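Local structure of putative methylase (Clostridium difficile, 3LDU) at residues G186-T191 and F304-P309; R197-P202 and T208-A213; E212-G217 and A280-Y285; E275-A280 and I286-G291. The protein probably methylates guanine bases of ribosomal RNA, pairing a THUMP-containing half that probably binds RNA with a Rossmann-like methyltransferase domain that holds GTP in this crystal. All coordinates share one frame; numbering follows the deposited sequence.

Contact 1. Residues G186-T191 and F304-P309. With GTP (guanosine-5'-triphosphate), chain B.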
# COMPACT_ATOMS: atom_id res chain seq x y z
N GLY A 186 -1.20 6.27 -3.26
CA GLY A 186 -2.57 6.74 -3.09
C GLY A 186 -2.68 8.25 -3.24
O GLY A 186 -3.65 8.76 -3.79
N LEU A 187 -1.68 8.96 -2.75
CA LEU A 187 -1.64 10.42 -2.91
C LEU A 187 -1.65 10.78 -4.40
O LEU A 187 -2.42 11.62 -4.83
CB LEU A 187 -0.41 10.99 -2.23
CG LEU A 187 -0.50 11.57 -0.81
CD1 LEU A 187 -1.57 10.92 0.07
CD2 LEU A 187 0.87 11.62 -0.14
N ILE A 188 -0.78 10.13 -5.19
CA ILE A 188 -0.75 10.40 -6.62
C ILE A 188 -2.12 10.16 -7.26
O ILE A 188 -2.60 10.96 -8.06
CB ILE A 188 0.28 9.53 -7.36
CG1 ILE A 188 1.67 9.63 -6.72
CG2 ILE A 188 0.34 9.93 -8.84
CD1 ILE A 188 2.17 11.05 -6.58
N TYR A 189 -2.71 9.02 -6.92
CA TYR A 189 -4.01 8.63 -7.46
C TYR A 189 -5.13 9.61 -7.12
O TYR A 189 -6.14 9.68 -7.83
CB TYR A 189 -4.38 7.25 -6.91
CG TYR A 189 -3.71 6.06 -7.56
CD1 TYR A 189 -3.37 6.06 -8.91
CD2 TYR A 189 -3.48 4.91 -6.83
CE1 TYR A 189 -2.78 4.92 -9.49
CE2 TYR A 189 -2.91 3.79 -7.40
CZ TYR A 189 -2.56 3.80 -8.72
OH TYR A 189 -2.00 2.67 -9.26
N LEU A 190 -4.97 10.33 -6.01
CA LEU A 190 -5.96 11.33 -5.59
C LEU A 190 -5.85 12.63 -6.37
O LEU A 190 -6.67 13.52 -6.22
CB LEU A 190 -5.87 11.61 -4.09
CG LEU A 190 -6.45 10.53 -3.19
CD1 LEU A 190 -5.95 10.64 -1.75
CD2 LEU A 190 -7.97 10.55 -3.23
N THR A 191 -4.82 12.74 -7.22
CA THR A 191 -4.65 13.93 -8.04
C THR A 191 -4.87 13.61 -9.52
O THR A 191 -4.92 12.44 -9.91
CB THR A 191 -3.21 14.49 -7.92
OG1 THR A 191 -2.33 13.70 -8.72
CG2 THR A 191 -2.76 14.51 -6.46
N PHE A 304 2.12 20.64 -11.10
CA PHE A 304 1.60 19.99 -9.91
C PHE A 304 2.68 19.94 -8.83
O PHE A 304 3.84 19.71 -9.14
CB PHE A 304 1.19 18.55 -10.22
CG PHE A 304 -0.02 18.44 -11.08
CD1 PHE A 304 -1.27 18.29 -10.51
CD2 PHE A 304 0.08 18.47 -12.46
CE1 PHE A 304 -2.39 18.19 -11.30
CE2 PHE A 304 -1.03 18.37 -13.25
CZ PHE A 304 -2.27 18.23 -12.67
N ILE A 305 2.28 20.14 -7.58
CA ILE A 305 3.14 19.87 -6.43
C ILE A 305 2.44 18.83 -5.56
O ILE A 305 1.25 18.97 -5.25
CB ILE A 305 3.42 21.12 -5.60
CG1 ILE A 305 4.43 22.01 -6.32
CG2 ILE A 305 3.95 20.74 -4.22
CD1 ILE A 305 4.38 23.50 -5.91
N ILE A 306 3.15 17.75 -5.22
CA ILE A 306 2.63 16.77 -4.26
C ILE A 306 3.74 16.56 -3.27
O ILE A 306 4.87 16.23 -3.67
CB ILE A 306 2.28 15.43 -4.94
CG1 ILE A 306 1.24 15.64 -6.05
CG2 ILE A 306 1.72 14.44 -3.91
CD1 ILE A 306 0.99 14.37 -6.88
N THR A 307 3.46 16.78 -1.99
CA THR A 307 4.55 16.80 -1.03
C THR A 307 4.13 16.45 0.40
O THR A 307 2.96 16.59 0.77
CB THR A 307 5.25 18.19 -1.03
OG1 THR A 307 6.48 18.12 -0.31
CG2 THR A 307 4.34 19.26 -0.42
N ASN A 308 5.13 16.03 1.18
CA ASN A 308 4.95 15.56 2.55
C ASN A 308 5.90 16.38 3.45
O ASN A 308 7.05 15.99 3.68
CB ASN A 308 5.27 14.04 2.56
CG ASN A 308 5.31 13.42 3.94
OD1 ASN A 308 6.22 12.62 4.24
ND2 ASN A 308 4.33 13.71 4.75
N PRO A 309 5.45 17.58 3.88
CA PRO A 309 6.34 18.46 4.67
C PRO A 309 6.54 17.93 6.09
O PRO A 309 5.82 17.03 6.49
CB PRO A 309 5.55 19.78 4.72
CG PRO A 309 4.11 19.35 4.60
CD PRO A 309 4.15 18.20 3.61
PG GTP B . 9.66 10.68 1.81
O1G GTP B . 9.47 11.32 0.45
O2G GTP B . 8.83 9.44 1.87
O3G GTP B . 11.10 10.28 2.03
O3B GTP B . 9.19 11.75 2.93
PB GTP B . 10.29 12.48 3.87
O1B GTP B . 10.33 11.74 5.19
O2B GTP B . 11.65 12.44 3.23
O3A GTP B . 9.84 14.01 4.15
PA GTP B . 9.97 14.50 5.69
O1A GTP B . 11.33 14.07 6.22
O2A GTP B . 8.88 13.91 6.54
O5' GTP B . 9.95 16.11 5.70
C5' GTP B . 9.96 16.73 4.46
C4' GTP B . 11.41 16.97 4.06
O4' GTP B . 11.51 18.35 3.84
C3' GTP B . 12.48 16.64 5.10
O3' GTP B . 13.36 15.70 4.52
C2' GTP B . 13.24 17.94 5.37
O2' GTP B . 14.64 17.80 5.25
C1' GTP B . 12.79 18.80 4.21
N9 GTP B . 12.67 20.24 4.48
C8 GTP B . 12.42 20.93 5.63
N7 GTP B . 12.39 22.25 5.32
C5 GTP B . 12.63 22.39 3.99
C6 GTP B . 12.72 23.50 3.15
O6 GTP B . 12.57 24.65 3.58
N1 GTP B . 12.98 23.28 1.81
C2 GTP B . 13.15 22.00 1.31
N2 GTP B . 13.38 21.85 0.02
N3 GTP B . 13.07 20.89 2.14
C4 GTP B . 12.81 21.12 3.46
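Ile306 extends its CG1 branch fully (chi2 172°), whereas Ile188 bends the same branch back (chi2 -53°), and these two torsions bring the CD1 methyls together at 3.5 Å. The side chains cross at about a right angle and touch at their terminal methyls. Ile306 CD1 has a second neighbour in Thr191 CG2, 3.8 Å away, and here the side chains approach tip to tip. On the other branch of the same isoleucine, Leu187 CB faces Ile306 CG2 at 4.4 Å, a looser approach. One strand residue therefore meets three residues of 186-191 and carries most of the strand's share of the interface. The orientation of Thr191 is secured within its own segment. Its OG1 donates to Ile188 O over 2.8 Å, in the carbonyl plane and on a lone pair, at a C=O...donor angle of 138°. The same carbonyl also accepts from Thr191 N, so two donors grip it, and OG1 is in turn bonded to Trp193 N. With its hydroxyl engaged in this way, Thr191 presents CG2 to the strand. Helix 181-189 thus covers one face of the mixed sheet of the Rossmann-like domain, at strand 304-307 in its parallel part, and Ile209 of helix 208-217 closes on both isoleucines. Beyond the strand, Asn308 and Pro309 open the NPPY sequence of this methyltransferase family and lie beside the bound GTP. The join is wholly apolar across the segments, which implies cohesion through shape and burial, while the one hydroxyl at the contact, that of Thr191, is bonded on its own side.

Contact 2. Residues R197-P202 and T208-A213. With GTP (guanosine-5'-triphosphate), chain B.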
# COMPACT_ATOMS: atom_id res chain seq x y z
N ARG A 197 2.88 15.86 -17.53
CA ARG A 197 2.59 17.09 -16.81
C ARG A 197 3.71 17.38 -15.81
O ARG A 197 4.29 16.47 -15.22
CB ARG A 197 1.25 16.99 -16.07
CG ARG A 197 0.05 16.71 -16.97
CD ARG A 197 -0.24 17.88 -17.89
NE ARG A 197 -0.50 19.10 -17.14
CZ ARG A 197 -1.69 19.43 -16.64
NH1 ARG A 197 -2.73 18.62 -16.81
NH2 ARG A 197 -1.83 20.56 -15.97
N VAL A 198 4.02 18.66 -15.61
CA VAL A 198 5.05 19.03 -14.66
C VAL A 198 4.65 18.60 -13.24
O VAL A 198 3.53 18.85 -12.79
CB VAL A 198 5.29 20.56 -14.67
CG1 VAL A 198 6.10 20.99 -13.48
CG2 VAL A 198 5.96 21.00 -15.97
N LEU A 199 5.58 17.93 -12.55
CA LEU A 199 5.36 17.50 -11.17
C LEU A 199 6.61 17.75 -10.34
O LEU A 199 7.71 17.35 -10.72
CB LEU A 199 5.00 16.02 -11.08
CG LEU A 199 4.97 15.47 -9.64
CD1 LEU A 199 3.85 16.11 -8.79
CD2 LEU A 199 4.78 13.95 -9.65
N VAL A 200 6.43 18.45 -9.22
CA VAL A 200 7.53 18.75 -8.31
C VAL A 200 7.17 18.35 -6.88
O VAL A 200 6.07 18.63 -6.43
CB VAL A 200 7.85 20.26 -8.29
CG1 VAL A 200 9.09 20.53 -7.44
CG2 VAL A 200 8.04 20.77 -9.71
N ASP A 201 8.09 17.70 -6.18
CA ASP A 201 7.98 17.53 -4.73
C ASP A 201 9.16 18.29 -4.14
O ASP A 201 10.29 17.77 -4.13
CB ASP A 201 8.06 16.05 -4.34
CG ASP A 201 7.99 15.84 -2.83
OD1 ASP A 201 8.05 16.85 -2.10
OD2 ASP A 201 7.88 14.68 -2.37
N PRO A 202 8.92 19.51 -3.63
CA PRO A 202 10.01 20.40 -3.20
C PRO A 202 10.55 20.12 -1.79
O PRO A 202 11.41 20.87 -1.32
CB PRO A 202 9.37 21.79 -3.29
CG PRO A 202 7.95 21.55 -2.93
CD PRO A 202 7.60 20.14 -3.49
N THR A 208 10.25 9.07 -2.15
CA THR A 208 9.21 8.04 -2.28
C THR A 208 8.04 8.50 -3.15
O THR A 208 7.58 7.75 -4.02
CB THR A 208 8.66 7.68 -0.90
OG1 THR A 208 9.74 7.19 -0.09
CG2 THR A 208 7.60 6.59 -1.00
N ILE A 209 7.55 9.71 -2.92
CA ILE A 209 6.42 10.21 -3.68
C ILE A 209 6.74 10.24 -5.17
O ILE A 209 5.94 9.82 -5.99
CB ILE A 209 5.97 11.59 -3.17
CG1 ILE A 209 5.30 11.41 -1.80
CG2 ILE A 209 5.01 12.26 -4.16
CD1 ILE A 209 4.88 12.72 -1.15
N LEU A 210 7.92 10.75 -5.52
CA LEU A 210 8.32 10.85 -6.92
C LEU A 210 8.61 9.50 -7.56
O LEU A 210 8.27 9.27 -8.72
CB LEU A 210 9.52 11.77 -7.09
CG LEU A 210 9.20 13.21 -6.70
CD1 LEU A 210 10.49 14.05 -6.70
CD2 LEU A 210 8.18 13.74 -7.66
N ILE A 211 9.28 8.62 -6.83
CA ILE A 211 9.47 7.25 -7.33
C ILE A 211 8.13 6.58 -7.63
O ILE A 211 7.94 6.00 -8.70
CB ILE A 211 10.36 6.43 -6.36
CG1 ILE A 211 11.76 7.03 -6.33
CG2 ILE A 211 10.42 4.95 -6.79
CD1 ILE A 211 12.64 6.56 -5.17
N GLU A 212 7.17 6.67 -6.70
CA GLU A 212 5.86 6.11 -6.97
C GLU A 212 5.18 6.75 -8.18
O GLU A 212 4.55 6.05 -8.99
CB GLU A 212 4.95 6.15 -5.74
CG GLU A 212 5.47 5.31 -4.60
CD GLU A 212 5.32 3.81 -4.87
OE1 GLU A 212 4.28 3.38 -5.40
OE2 GLU A 212 6.26 3.06 -4.54
N ALA A 213 5.32 8.07 -8.31
CA ALA A 213 4.71 8.74 -9.45
C ALA A 213 5.38 8.32 -10.76
O ALA A 213 4.68 8.10 -11.76
CB ALA A 213 4.75 10.27 -9.28
PG GTP B . 9.66 10.68 1.81
O1G GTP B . 9.47 11.32 0.45
O2G GTP B . 8.83 9.44 1.87
O3G GTP B . 11.10 10.28 2.03
O3B GTP B . 9.19 11.75 2.93
PB GTP B . 10.29 12.48 3.87
O1B GTP B . 10.33 11.74 5.19
O2B GTP B . 11.65 12.44 3.23
O3A GTP B . 9.84 14.01 4.15
PA GTP B . 9.97 14.50 5.69
O1A GTP B . 11.33 14.07 6.22
O2A GTP B . 8.88 13.91 6.54
O5' GTP B . 9.95 16.11 5.70
C5' GTP B . 9.96 16.73 4.46
C4' GTP B . 11.41 16.97 4.06
O4' GTP B . 11.51 18.35 3.84
C3' GTP B . 12.48 16.64 5.10
O3' GTP B . 13.36 15.70 4.52
C2' GTP B . 13.24 17.94 5.37
O2' GTP B . 14.64 17.80 5.25
C1' GTP B . 12.79 18.80 4.21
N9 GTP B . 12.67 20.24 4.48
C8 GTP B . 12.42 20.93 5.63
N7 GTP B . 12.39 22.25 5.32
C5 GTP B . 12.63 22.39 3.99
C6 GTP B . 12.72 23.50 3.15
O6 GTP B . 12.57 24.65 3.58
N1 GTP B . 12.98 23.28 1.81
C2 GTP B . 13.15 22.00 1.31
N2 GTP B . 13.38 21.85 0.02
N3 GTP B . 13.07 20.89 2.14
C4 GTP B . 12.81 21.12 3.46
O HOH W 1 9.26 12.28 -2.78
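Leu199 and Asp201 of strand 199-201 face Ile209, Leu210 and Ala213 in the strand-loop-helix of methyltransferase motif I, the nucleotide-binding start of the Rossmann-like fold. Leu199 CD2 rests on Ala213 CB at 3.7 Å and on Leu210 CD2 at 3.9 Å, the two leucines sliding past each other in opposite directions. Asp201 plays two parts. Its CB lies 3.9 Å from Leu210 CG, and the Asp201 and Ile209 side chains cross at about a right angle, with OD2 3.7 Å from Ile209 CB. The buried carboxylate is served from outside this apolar patch: OD1 accepts from Thr307 OG1 and Met203 N, while OD2 has a water at 2.8 Å that also lies near the helix start, weakly bonded to Leu210 N. Strand and helix run nearly antiparallel, their axes 9.0 Å apart at 155°, which points the helix N-terminus back toward the triphosphate. The helix dipole would probably help attract those negative charges. In relatives this loop serves the methyl donor, whereas GTP sits here, and Thr208 OG1 donates to its gamma-phosphate oxygen O2G over 3.1 Å.

Contact 3. Residues E212-G217 and A280-Y285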
# COMPACT_ATOMS: atom_id res chain seq x y z
N GLU A 212 7.17 6.67 -6.70
CA GLU A 212 5.86 6.11 -6.97
C GLU A 212 5.18 6.75 -8.18
O GLU A 212 4.55 6.05 -8.99
CB GLU A 212 4.95 6.15 -5.74
CG GLU A 212 5.47 5.31 -4.60
CD GLU A 212 5.32 3.81 -4.87
OE1 GLU A 212 4.28 3.38 -5.40
OE2 GLU A 212 6.26 3.06 -4.54
N ALA A 213 5.32 8.07 -8.31
CA ALA A 213 4.71 8.74 -9.45
C ALA A 213 5.38 8.32 -10.76
O ALA A 213 4.68 8.10 -11.76
CB ALA A 213 4.75 10.27 -9.28
N ALA A 214 6.71 8.22 -10.78
CA ALA A 214 7.41 7.79 -11.97
C ALA A 214 6.95 6.38 -12.37
O ALA A 214 6.71 6.11 -13.54
CB ALA A 214 8.93 7.80 -11.75
N MSE A 215 6.82 5.47 -11.40
CA MSE A 215 6.40 4.10 -11.74
C MSE A 215 4.98 4.04 -12.30
O MSE A 215 4.71 3.32 -13.26
CB MSE A 215 6.58 3.15 -10.55
CG MSE A 215 8.04 3.01 -10.14
SE MSE A 215 8.04 1.87 -8.54
CE MSE A 215 7.36 0.27 -9.36
N ILE A 216 4.09 4.85 -11.74
CA ILE A 216 2.76 5.00 -12.31
C ILE A 216 2.85 5.53 -13.74
O ILE A 216 2.22 4.99 -14.65
CB ILE A 216 1.88 5.92 -11.43
CG1 ILE A 216 1.56 5.21 -10.11
CG2 ILE A 216 0.60 6.32 -12.14
CD1 ILE A 216 1.03 6.13 -9.03
N GLY A 217 3.66 6.57 -13.95
CA GLY A 217 3.84 7.18 -15.25
C GLY A 217 4.34 6.28 -16.37
O GLY A 217 3.92 6.45 -17.52
N ALA A 280 14.90 1.42 -8.19
CA ALA A 280 13.53 1.26 -8.65
C ALA A 280 13.47 1.17 -10.16
O ALA A 280 12.48 0.70 -10.72
CB ALA A 280 12.66 2.41 -8.16
N GLY A 281 14.51 1.66 -10.83
CA GLY A 281 14.54 1.66 -12.28
C GLY A 281 13.86 2.86 -12.90
O GLY A 281 13.49 2.84 -14.08
N VAL A 282 13.69 3.94 -12.14
CA VAL A 282 13.05 5.13 -12.71
C VAL A 282 13.94 6.37 -12.66
O VAL A 282 13.45 7.49 -12.80
CB VAL A 282 11.69 5.44 -12.04
CG1 VAL A 282 10.70 4.35 -12.37
CG2 VAL A 282 11.85 5.57 -10.53
N ASP A 283 15.24 6.15 -12.49
CA ASP A 283 16.22 7.24 -12.43
C ASP A 283 16.20 8.18 -13.63
O ASP A 283 16.57 9.35 -13.51
CB ASP A 283 17.64 6.70 -12.21
CG ASP A 283 17.99 5.58 -13.17
OD1 ASP A 283 17.37 4.49 -13.08
OD2 ASP A 283 18.89 5.78 -14.00
N GLU A 284 15.78 7.68 -14.79
CA GLU A 284 15.78 8.52 -15.99
C GLU A 284 14.61 9.50 -16.01
O GLU A 284 14.56 10.40 -16.85
CB GLU A 284 15.76 7.65 -17.25
CG GLU A 284 17.04 6.86 -17.49
CD GLU A 284 18.21 7.74 -17.90
OE1 GLU A 284 17.99 8.92 -18.25
OE2 GLU A 284 19.36 7.24 -17.89
N TYR A 285 13.67 9.34 -15.09
CA TYR A 285 12.44 10.15 -15.12
C TYR A 285 12.38 11.16 -13.99
O TYR A 285 11.46 11.96 -13.94
CB TYR A 285 11.20 9.26 -15.08
CG TYR A 285 11.18 8.24 -16.20
CD1 TYR A 285 10.61 8.55 -17.42
CD2 TYR A 285 11.76 6.99 -16.04
CE1 TYR A 285 10.61 7.63 -18.46
CE2 TYR A 285 11.76 6.07 -17.06
CZ TYR A 285 11.18 6.39 -18.27
OH TYR A 285 11.17 5.47 -19.29
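Ala214, Val282 and Met215 bury the most surface here. Ala214 sends its methyl straight at the branch point of the valine, CB to Val282 CB at 3.6 Å, and lies 3.9 Å from each of Val282 CG1 and CG2. The alanine thus fits between the two branches. CG1 of Val282 is anti to the carbonyl carbon (chi1 -67°), which puts CG2 between the backbone N and the carbonyl carbon and opens the fork toward Ala214. CG1 points on to the next helix residue and meets Met215 CG at 3.7 Å, the two side chains crossing at about a right angle. Met215, present as selenomethionine, therefore touches with the middle of its chain; the bend at chi3 (64°) belongs to the SE end beyond. Tyr285 adds a looser flank, its CB 4.3 Å from Ala214 CB. A short backbone turn, Tyr285 N to Val282 O at 3.0 Å, holds the valine and tyrosine on the same side of the loop, and that carbonyl oxygen lies in plane at the edge of the tyrosine ring. Ile211 of helix 208-217 extends the apolar surface against Ala280 and Val282. Gly281, with positive phi, is the C-prime residue of a Schellman motif: Val282 N bonds to Ala277 O and Gly281 N to Glu278 O. Helix 267-280 ends there, and the loop packs on helix 208-217 before entering strand 286-290, as in the helix-to-strand turn of a Rossmann-like beta-alpha-beta unit.

Contact 4. Residues E275-A280 and I286-G291. With GTP (guanosine-5'-triphosphate), chain B.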
# COMPACT_ATOMS: atom_id res chain seq x y z
N GLU A 275 19.84 7.23 -5.29
CA GLU A 275 20.14 5.79 -5.21
C GLU A 275 18.87 4.97 -5.32
O GLU A 275 18.82 3.95 -6.03
CB GLU A 275 20.83 5.47 -3.89
CG GLU A 275 22.27 5.97 -3.81
CD GLU A 275 22.84 5.87 -2.40
OE1 GLU A 275 23.91 6.47 -2.15
OE2 GLU A 275 22.23 5.20 -1.55
N ASN A 276 17.85 5.40 -4.59
CA ASN A 276 16.58 4.67 -4.57
C ASN A 276 15.90 4.65 -5.94
O ASN A 276 15.37 3.62 -6.36
CB ASN A 276 15.64 5.22 -3.49
CG ASN A 276 16.05 4.82 -2.08
OD1 ASN A 276 16.99 4.05 -1.89
ND2 ASN A 276 15.33 5.34 -1.08
N ALA A 277 15.93 5.79 -6.63
CA ALA A 277 15.35 5.85 -7.97
C ALA A 277 16.07 4.91 -8.93
O ALA A 277 15.44 4.30 -9.79
CB ALA A 277 15.37 7.27 -8.51
N GLU A 278 17.39 4.78 -8.78
CA GLU A 278 18.17 3.88 -9.63
C GLU A 278 17.75 2.44 -9.37
O GLU A 278 17.58 1.64 -10.29
CB GLU A 278 19.67 4.02 -9.36
CG GLU A 278 20.25 5.35 -9.77
CD GLU A 278 21.77 5.33 -9.83
OE1 GLU A 278 22.36 4.23 -9.73
OE2 GLU A 278 22.37 6.42 -9.97
N ILE A 279 17.60 2.11 -8.09
CA ILE A 279 17.18 0.76 -7.72
C ILE A 279 15.80 0.44 -8.27
O ILE A 279 15.54 -0.67 -8.76
CB ILE A 279 17.23 0.56 -6.20
CG1 ILE A 279 18.69 0.61 -5.73
CG2 ILE A 279 16.64 -0.79 -5.82
CD1 ILE A 279 18.88 0.78 -4.25
N ALA A 280 14.90 1.42 -8.19
CA ALA A 280 13.53 1.26 -8.65
C ALA A 280 13.47 1.17 -10.16
O ALA A 280 12.48 0.70 -10.72
CB ALA A 280 12.66 2.41 -8.16
N ILE A 286 13.37 11.13 -13.10
CA ILE A 286 13.37 12.03 -11.96
C ILE A 286 14.69 12.75 -11.83
O ILE A 286 15.75 12.16 -11.99
CB ILE A 286 13.13 11.29 -10.63
CG1 ILE A 286 11.98 10.30 -10.76
CG2 ILE A 286 12.83 12.29 -9.52
CD1 ILE A 286 11.81 9.41 -9.52
N GLU A 287 14.62 14.04 -11.52
CA GLU A 287 15.83 14.78 -11.20
C GLU A 287 15.69 15.33 -9.77
O GLU A 287 14.75 16.06 -9.47
CB GLU A 287 16.05 15.91 -12.20
CG GLU A 287 17.21 16.81 -11.86
CD GLU A 287 17.41 17.91 -12.89
OE1 GLU A 287 17.42 17.60 -14.10
OE2 GLU A 287 17.57 19.08 -12.48
N PHE A 288 16.63 14.94 -8.91
CA PHE A 288 16.63 15.32 -7.50
C PHE A 288 17.77 16.31 -7.30
O PHE A 288 18.87 16.10 -7.83
CB PHE A 288 16.92 14.11 -6.61
CG PHE A 288 15.82 13.07 -6.58
CD1 PHE A 288 14.65 13.29 -5.86
CD2 PHE A 288 16.00 11.86 -7.21
CE1 PHE A 288 13.65 12.30 -5.80
CE2 PHE A 288 15.02 10.88 -7.15
CZ PHE A 288 13.84 11.11 -6.45
N ASN A 289 17.52 17.36 -6.53
CA ASN A 289 18.53 18.39 -6.23
C ASN A 289 18.35 18.95 -4.83
O ASN A 289 17.24 18.97 -4.29
CB ASN A 289 18.41 19.56 -7.21
CG ASN A 289 18.92 19.23 -8.60
OD1 ASN A 289 20.10 18.93 -8.78
ND2 ASN A 289 18.03 19.29 -9.58
N VAL A 290 19.44 19.40 -4.22
CA VAL A 290 19.31 20.22 -3.02
C VAL A 290 18.62 21.52 -3.41
O VAL A 290 18.98 22.14 -4.41
CB VAL A 290 20.69 20.50 -2.38
CG1 VAL A 290 20.56 21.48 -1.22
CG2 VAL A 290 21.30 19.19 -1.90
N GLY A 291 17.60 21.90 -2.65
CA GLY A 291 16.87 23.13 -2.90
C GLY A 291 15.95 23.44 -1.73
O GLY A 291 15.63 22.56 -0.93
PG GTP B . 9.66 10.68 1.81
O1G GTP B . 9.47 11.32 0.45
O2G GTP B . 8.83 9.44 1.87
O3G GTP B . 11.10 10.28 2.03
O3B GTP B . 9.19 11.75 2.93
PB GTP B . 10.29 12.48 3.87
O1B GTP B . 10.33 11.74 5.19
O2B GTP B . 11.65 12.44 3.23
O3A GTP B . 9.84 14.01 4.15
PA GTP B . 9.97 14.50 5.69
O1A GTP B . 11.33 14.07 6.22
O2A GTP B . 8.88 13.91 6.54
O5' GTP B . 9.95 16.11 5.70
C5' GTP B . 9.96 16.73 4.46
C4' GTP B . 11.41 16.97 4.06
O4' GTP B . 11.51 18.35 3.84
C3' GTP B . 12.48 16.64 5.10
O3' GTP B . 13.36 15.70 4.52
C2' GTP B . 13.24 17.94 5.37
O2' GTP B . 14.64 17.80 5.25
C1' GTP B . 12.79 18.80 4.21
N9 GTP B . 12.67 20.24 4.48
C8 GTP B . 12.42 20.93 5.63
N7 GTP B . 12.39 22.25 5.32
C5 GTP B . 12.63 22.39 3.99
C6 GTP B . 12.72 23.50 3.15
O6 GTP B . 12.57 24.65 3.58
N1 GTP B . 12.98 23.28 1.81
C2 GTP B . 13.15 22.00 1.31
N2 GTP B . 13.38 21.85 0.02
N3 GTP B . 13.07 20.89 2.14
C4 GTP B . 12.81 21.12 3.46
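A single methyl makes the whole helix side of this contact: Ala277 CB touches both Ile286 and Phe288, and only 74 Å² is buried in all. The methyl comes to the rim of the Phe288 ring, near its plane, at 3.9 Å from CE2, so the meeting is methyl to edge and not methyl to face. Ile286 CD1 is a more distant second partner, 4.3 Å from Ala277 CB. One ring face is instead covered from within the strand, where Ile286 CG2 stands 3.4 Å above the ring plane, offset toward the rim. With CG set beside the backbone N (chi1 -68°), Phe288 lays its ring along the helix-facing side of the strand. The other side of the strand is polar: Asn289 ND2 donates to Glu287 OE2 over 2.9 Å, on the anti lone pair, with the acceptor in the amide plane but the N-H bent to 141°. Gly291, just past the strand, is a GTP-binding residue; its O lies beside the guanine N2, though the modelled separation is doubtfully short. The two segments belong to the beta-alpha-beta unit formed by strand 260-264, helix 267-280 and the edge strand 286-290. Ile270 and Ala273 of that helix also touch Phe288, while helix 208-217 brings Leu210 to Phe288 and Ala214 to Ile286.

How the contacts relate
All four contacts are largely buried and mainly apolar, and all lie in the methyltransferase domain. Contacts 1 and 2 use neighbouring strands of one sheet; contact 4 reaches the same sheet at an edge strand, 286-290, whose last residues are more exposed. Helix 208-217 serves contacts 2 and 3, and Ala280 belongs to both 3 and 4. Contact 2 alone places a carboxylate and a water within the interface, close to the triphosphate. Contacts 1, 2 and 4 reach GTP just past their strands, contact 2 also at the start of its helix, whereas contact 3 joins helix to loop, with Val282 about 13 Å from the ligand.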